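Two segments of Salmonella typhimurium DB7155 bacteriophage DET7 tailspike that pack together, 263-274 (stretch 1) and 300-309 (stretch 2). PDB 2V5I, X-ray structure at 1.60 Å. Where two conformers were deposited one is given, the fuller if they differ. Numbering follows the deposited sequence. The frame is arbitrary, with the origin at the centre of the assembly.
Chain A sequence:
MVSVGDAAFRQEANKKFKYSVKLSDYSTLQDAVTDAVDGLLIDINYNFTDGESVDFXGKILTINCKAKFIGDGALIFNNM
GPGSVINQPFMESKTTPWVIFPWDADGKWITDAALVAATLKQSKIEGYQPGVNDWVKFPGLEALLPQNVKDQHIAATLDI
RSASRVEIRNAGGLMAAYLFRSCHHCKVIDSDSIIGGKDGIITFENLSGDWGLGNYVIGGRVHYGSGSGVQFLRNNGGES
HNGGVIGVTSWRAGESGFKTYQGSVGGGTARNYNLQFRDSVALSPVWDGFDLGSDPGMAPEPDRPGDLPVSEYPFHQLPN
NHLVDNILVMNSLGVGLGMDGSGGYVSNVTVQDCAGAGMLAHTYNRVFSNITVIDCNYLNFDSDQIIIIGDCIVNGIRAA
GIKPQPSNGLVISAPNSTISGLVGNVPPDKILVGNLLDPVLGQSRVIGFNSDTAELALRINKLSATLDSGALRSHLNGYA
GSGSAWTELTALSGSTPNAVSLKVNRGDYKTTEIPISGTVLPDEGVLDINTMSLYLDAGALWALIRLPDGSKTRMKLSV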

# COMPACT_ATOMS: atom_id res chain seq x y z
N GLY A 263 22.23 -21.29 1.88
CA GLY A 263 23.33 -22.21 2.13
C GLY A 263 24.67 -21.78 1.57
O GLY A 263 24.98 -20.59 1.44
N SER A 264 25.41 -22.76 1.06
CA SER A 264 26.79 -22.59 0.56
C SER A 264 26.88 -22.89 -0.93
O SER A 264 26.11 -23.67 -1.47
N VAL A 265 27.83 -22.22 -1.59
CA VAL A 265 28.21 -22.53 -2.99
C VAL A 265 29.72 -22.56 -2.98
O VAL A 265 30.34 -21.65 -2.48
N GLY A 266 30.32 -23.61 -3.53
CA GLY A 266 31.79 -23.68 -3.57
C GLY A 266 32.46 -23.73 -2.21
O GLY A 266 33.63 -23.35 -2.06
N GLY A 267 31.76 -24.24 -1.20
CA GLY A 267 32.30 -24.36 0.14
C GLY A 267 32.23 -23.18 1.08
O GLY A 267 32.75 -23.24 2.19
N GLY A 268 31.62 -22.07 0.64
CA GLY A 268 31.47 -20.84 1.48
C GLY A 268 30.06 -20.29 1.27
O GLY A 268 29.34 -20.70 0.37
N THR A 269 29.66 -19.42 2.17
CA THR A 269 28.27 -19.00 2.20
C THR A 269 27.87 -18.24 0.93
O THR A 269 28.65 -17.49 0.38
N ALA A 270 26.60 -18.44 0.53
CA ALA A 270 25.96 -17.72 -0.58
C ALA A 270 24.79 -16.86 -0.08
O ALA A 270 24.04 -16.28 -0.87
N ARG A 271 24.68 -16.71 1.25
CA ARG A 271 23.58 -16.08 1.90
C ARG A 271 23.61 -14.53 1.72
O ARG A 271 24.61 -13.98 1.28
N ASN A 272 22.52 -13.87 2.14
CA ASN A 272 22.36 -12.44 1.88
C ASN A 272 21.70 -11.80 3.11
O ASN A 272 20.88 -12.42 3.77
N TYR A 273 21.97 -10.51 3.29
CA TYR A 273 21.46 -9.76 4.43
C TYR A 273 21.08 -8.33 3.98
O TYR A 273 21.74 -7.80 3.11
N ASN A 274 20.03 -7.77 4.60
CA ASN A 274 19.78 -6.32 4.51
C ASN A 274 19.56 -5.86 3.09
O ASN A 274 20.05 -4.78 2.69
N PRO A 300 22.24 -29.95 4.57
CA PRO A 300 23.30 -30.90 4.34
C PRO A 300 24.64 -30.63 5.01
O PRO A 300 25.58 -31.40 4.77
N GLU A 301 24.78 -29.54 5.78
CA GLU A 301 26.00 -29.32 6.59
C GLU A 301 25.58 -28.79 7.95
O GLU A 301 24.53 -28.18 8.06
N PRO A 302 26.39 -29.04 8.97
CA PRO A 302 26.01 -28.69 10.35
C PRO A 302 26.36 -27.28 10.79
O PRO A 302 25.95 -26.87 11.89
N ASP A 303 27.08 -26.54 9.95
CA ASP A 303 27.53 -25.20 10.28
C ASP A 303 27.37 -24.29 9.06
O ASP A 303 26.78 -24.72 8.06
N ARG A 304 27.93 -23.08 9.11
CA ARG A 304 27.88 -22.12 8.02
C ARG A 304 29.26 -21.58 7.74
O ARG A 304 29.61 -20.52 8.22
N PRO A 305 30.01 -22.27 6.88
CA PRO A 305 31.33 -21.75 6.55
C PRO A 305 31.22 -20.36 5.92
O PRO A 305 30.48 -20.18 4.97
N GLY A 306 31.98 -19.41 6.47
CA GLY A 306 32.03 -18.03 5.97
C GLY A 306 30.89 -17.13 6.49
O GLY A 306 30.77 -15.94 6.08
N ASP A 307 30.05 -17.65 7.36
CA ASP A 307 28.86 -16.91 7.83
C ASP A 307 28.74 -17.00 9.36
O ASP A 307 29.66 -17.49 10.05
N LEU A 308 27.63 -16.52 9.90
CA LEU A 308 27.43 -16.59 11.37
C LEU A 308 27.27 -18.04 11.81
O LEU A 308 26.52 -18.81 11.18
N PRO A 309 27.91 -18.41 12.94
CA PRO A 309 27.83 -19.79 13.39
C PRO A 309 26.46 -20.23 13.92
O PRO A 309 25.66 -19.43 14.42

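Two arginines lie against each other in the middle of this contact, with Arg271 NE and Arg304 NE 3.9 Å apart, a placement that like charges would normally resist. The aliphatic part of one side chain covers the other's head: Arg304 CD sits over one face of the Arg271 guanidinium, 3.6 Å from Arg271 CZ. Each charge also has its own acceptors. Arg271 points toward the second stretch in an m, t, t conformation, and its NH1 returns to Thr269 OG1 at 3.1 Å; Arg304, also m, t, t, leaves its backbone sideways and gives NH1 to Leu308 O at 2.9 Å. Further hydrogen bonds of both guanidinium groups are made elsewhere in the structure.

The carboxylate of Asp307 is the second organizing element. Its chi1 of -143° lies between wells, and from there it takes two short hydrogen bonds from the first stretch, Thr269 OG1 to Asp307 OD2 at 2.7 Å and Tyr273 OH to Asp307 OD1 at 2.6 Å. Asp307 OD1 also accepts from Leu308 N at 2.7 Å, so the acid joins the backbone of the residue after it to side chains of the first stretch. Arg271 NH1 stays 4.3 Å from Asp307 OD2, beyond a salt bridge. Thr269 (t) works in both directions: Thr269 OG1 donates to the acid while accepting from Arg271 N at 3.2 Å as well as from Arg271 NH1. Tyr273 (m) brings the edge of its ring to the carboxylate, and Leu308 (m, t), although it starts sideways, swings its end in so that CD1 lies 3.7 Å from Tyr273 OH.

At the other end, Ser264 (m) points toward Glu301 and donates from OG to OE2 at 2.6 Å. Glu301 reaches it with an extended chi2 but a chi1 of 28°, again off the wells. Pro305 fills the space near the turn of the first stretch, its CB 3.5 Å from Gly267 O. Gly306 has a phi of 84°, which by itself favours glycine; an ideal CB would point toward the first stretch and come to 3.5 Å from Thr269 N, a snug contact.

Water completes the polar network. Water 1 donates to Ser264 OG and Pro305 O, both at 2.8 Å, and accepts from Arg271 NH1 at 2.9 Å. Water 3 accepts from Arg271 NH2 at 2.8 Å and donates to Glu301 OE2 at 2.7 Å and Asp303 O at 2.6 Å, linking arginine and glutamate without direct contact. The rule to read here is that polar side chains can pack closely when hydroxyls, carboxylates and waters share out their donors and acceptors.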

# COMPACT_ATOMS: atom_id res chain seq x y z
CB SER A 264 27.72 -23.59 1.27
OG SER A 264 27.81 -23.31 2.63
CB VAL A 265 27.69 -21.50 -3.99
CG1 VAL A 265 28.22 -21.78 -5.40
CG2 VAL A 265 26.20 -21.56 -4.04
CB THR A 269 28.01 -18.08 3.43
OG1 THR A 269 26.60 -17.89 3.58
CG2 THR A 269 28.66 -16.71 3.32
CB ALA A 270 25.44 -18.70 -1.60
CB ARG A 271 23.49 -16.45 3.38
CG ARG A 271 23.31 -17.96 3.63
CD ARG A 271 23.43 -18.22 5.10
NE ARG A 271 23.18 -19.61 5.46
CZ ARG A 271 24.07 -20.59 5.36
NH1 ARG A 271 25.31 -20.34 4.93
NH2 ARG A 271 23.73 -21.83 5.73
CB ASN A 272 21.46 -12.22 0.68
CG ASN A 272 22.00 -12.90 -0.54
OD1 ASN A 272 22.82 -12.35 -1.24
ND2 ASN A 272 21.56 -14.16 -0.74
CB TYR A 273 22.55 -9.62 5.48
CG TYR A 273 22.94 -10.91 6.21
CD1 TYR A 273 23.88 -11.75 5.66
CD2 TYR A 273 22.38 -11.21 7.41
CE1 TYR A 273 24.25 -12.96 6.34
CE2 TYR A 273 22.71 -12.37 8.08
CZ TYR A 273 23.68 -13.21 7.53
OH TYR A 273 23.98 -14.37 8.21
CB ASN A 274 20.98 -5.58 5.11
CG ASN A 274 21.15 -5.79 6.61
OD1 ASN A 274 20.20 -5.60 7.43
ND2 ASN A 274 22.40 -6.13 7.02
CB PRO A 300 23.48 -30.83 2.83
CG PRO A 300 23.26 -29.38 2.54
CD PRO A 300 22.08 -29.01 3.45
CB GLU A 301 27.02 -28.36 5.93
CG GLU A 301 26.39 -27.36 5.02
CD GLU A 301 27.32 -26.36 4.34
OE1 GLU A 301 28.58 -26.50 4.32
OE2 GLU A 301 26.74 -25.37 3.84
CB PRO A 302 26.83 -29.70 11.17
CG PRO A 302 28.07 -29.88 10.40
CD PRO A 302 27.66 -29.79 8.93
CB ASP A 303 29.05 -25.39 10.54
CG ASP A 303 29.86 -25.98 9.28
OD1 ASP A 303 29.40 -26.83 8.43
OD2 ASP A 303 31.05 -25.63 9.14
CB ARG A 304 27.01 -20.93 8.44
CG ARG A 304 25.57 -21.29 8.78
CD ARG A 304 24.68 -20.03 8.82
NE ARG A 304 23.33 -20.27 9.28
CZ ARG A 304 22.95 -20.18 10.57
NH1 ARG A 304 23.85 -19.95 11.49
NH2 ARG A 304 21.69 -20.34 10.94
CB PRO A 305 31.90 -22.75 5.54
CG PRO A 305 30.98 -23.93 5.55
CD PRO A 305 29.69 -23.58 6.27
CB ASP A 307 27.61 -17.43 7.11
CG ASP A 307 26.59 -16.31 6.79
OD1 ASP A 307 26.26 -15.57 7.74
OD2 ASP A 307 26.07 -16.21 5.65
CB LEU A 308 26.22 -15.78 11.80
CG LEU A 308 26.26 -14.31 11.37
CD1 LEU A 308 24.95 -13.59 11.65
CD2 LEU A 308 27.38 -13.56 12.01
CB PRO A 309 28.94 -19.85 14.47
CG PRO A 309 28.95 -18.53 15.04
CD PRO A 309 28.74 -17.60 13.85
O HOH W 1 27.97 -21.36 4.61
O HOH W 2 24.39 -25.56 1.49
O HOH W 3 25.72 -23.84 5.81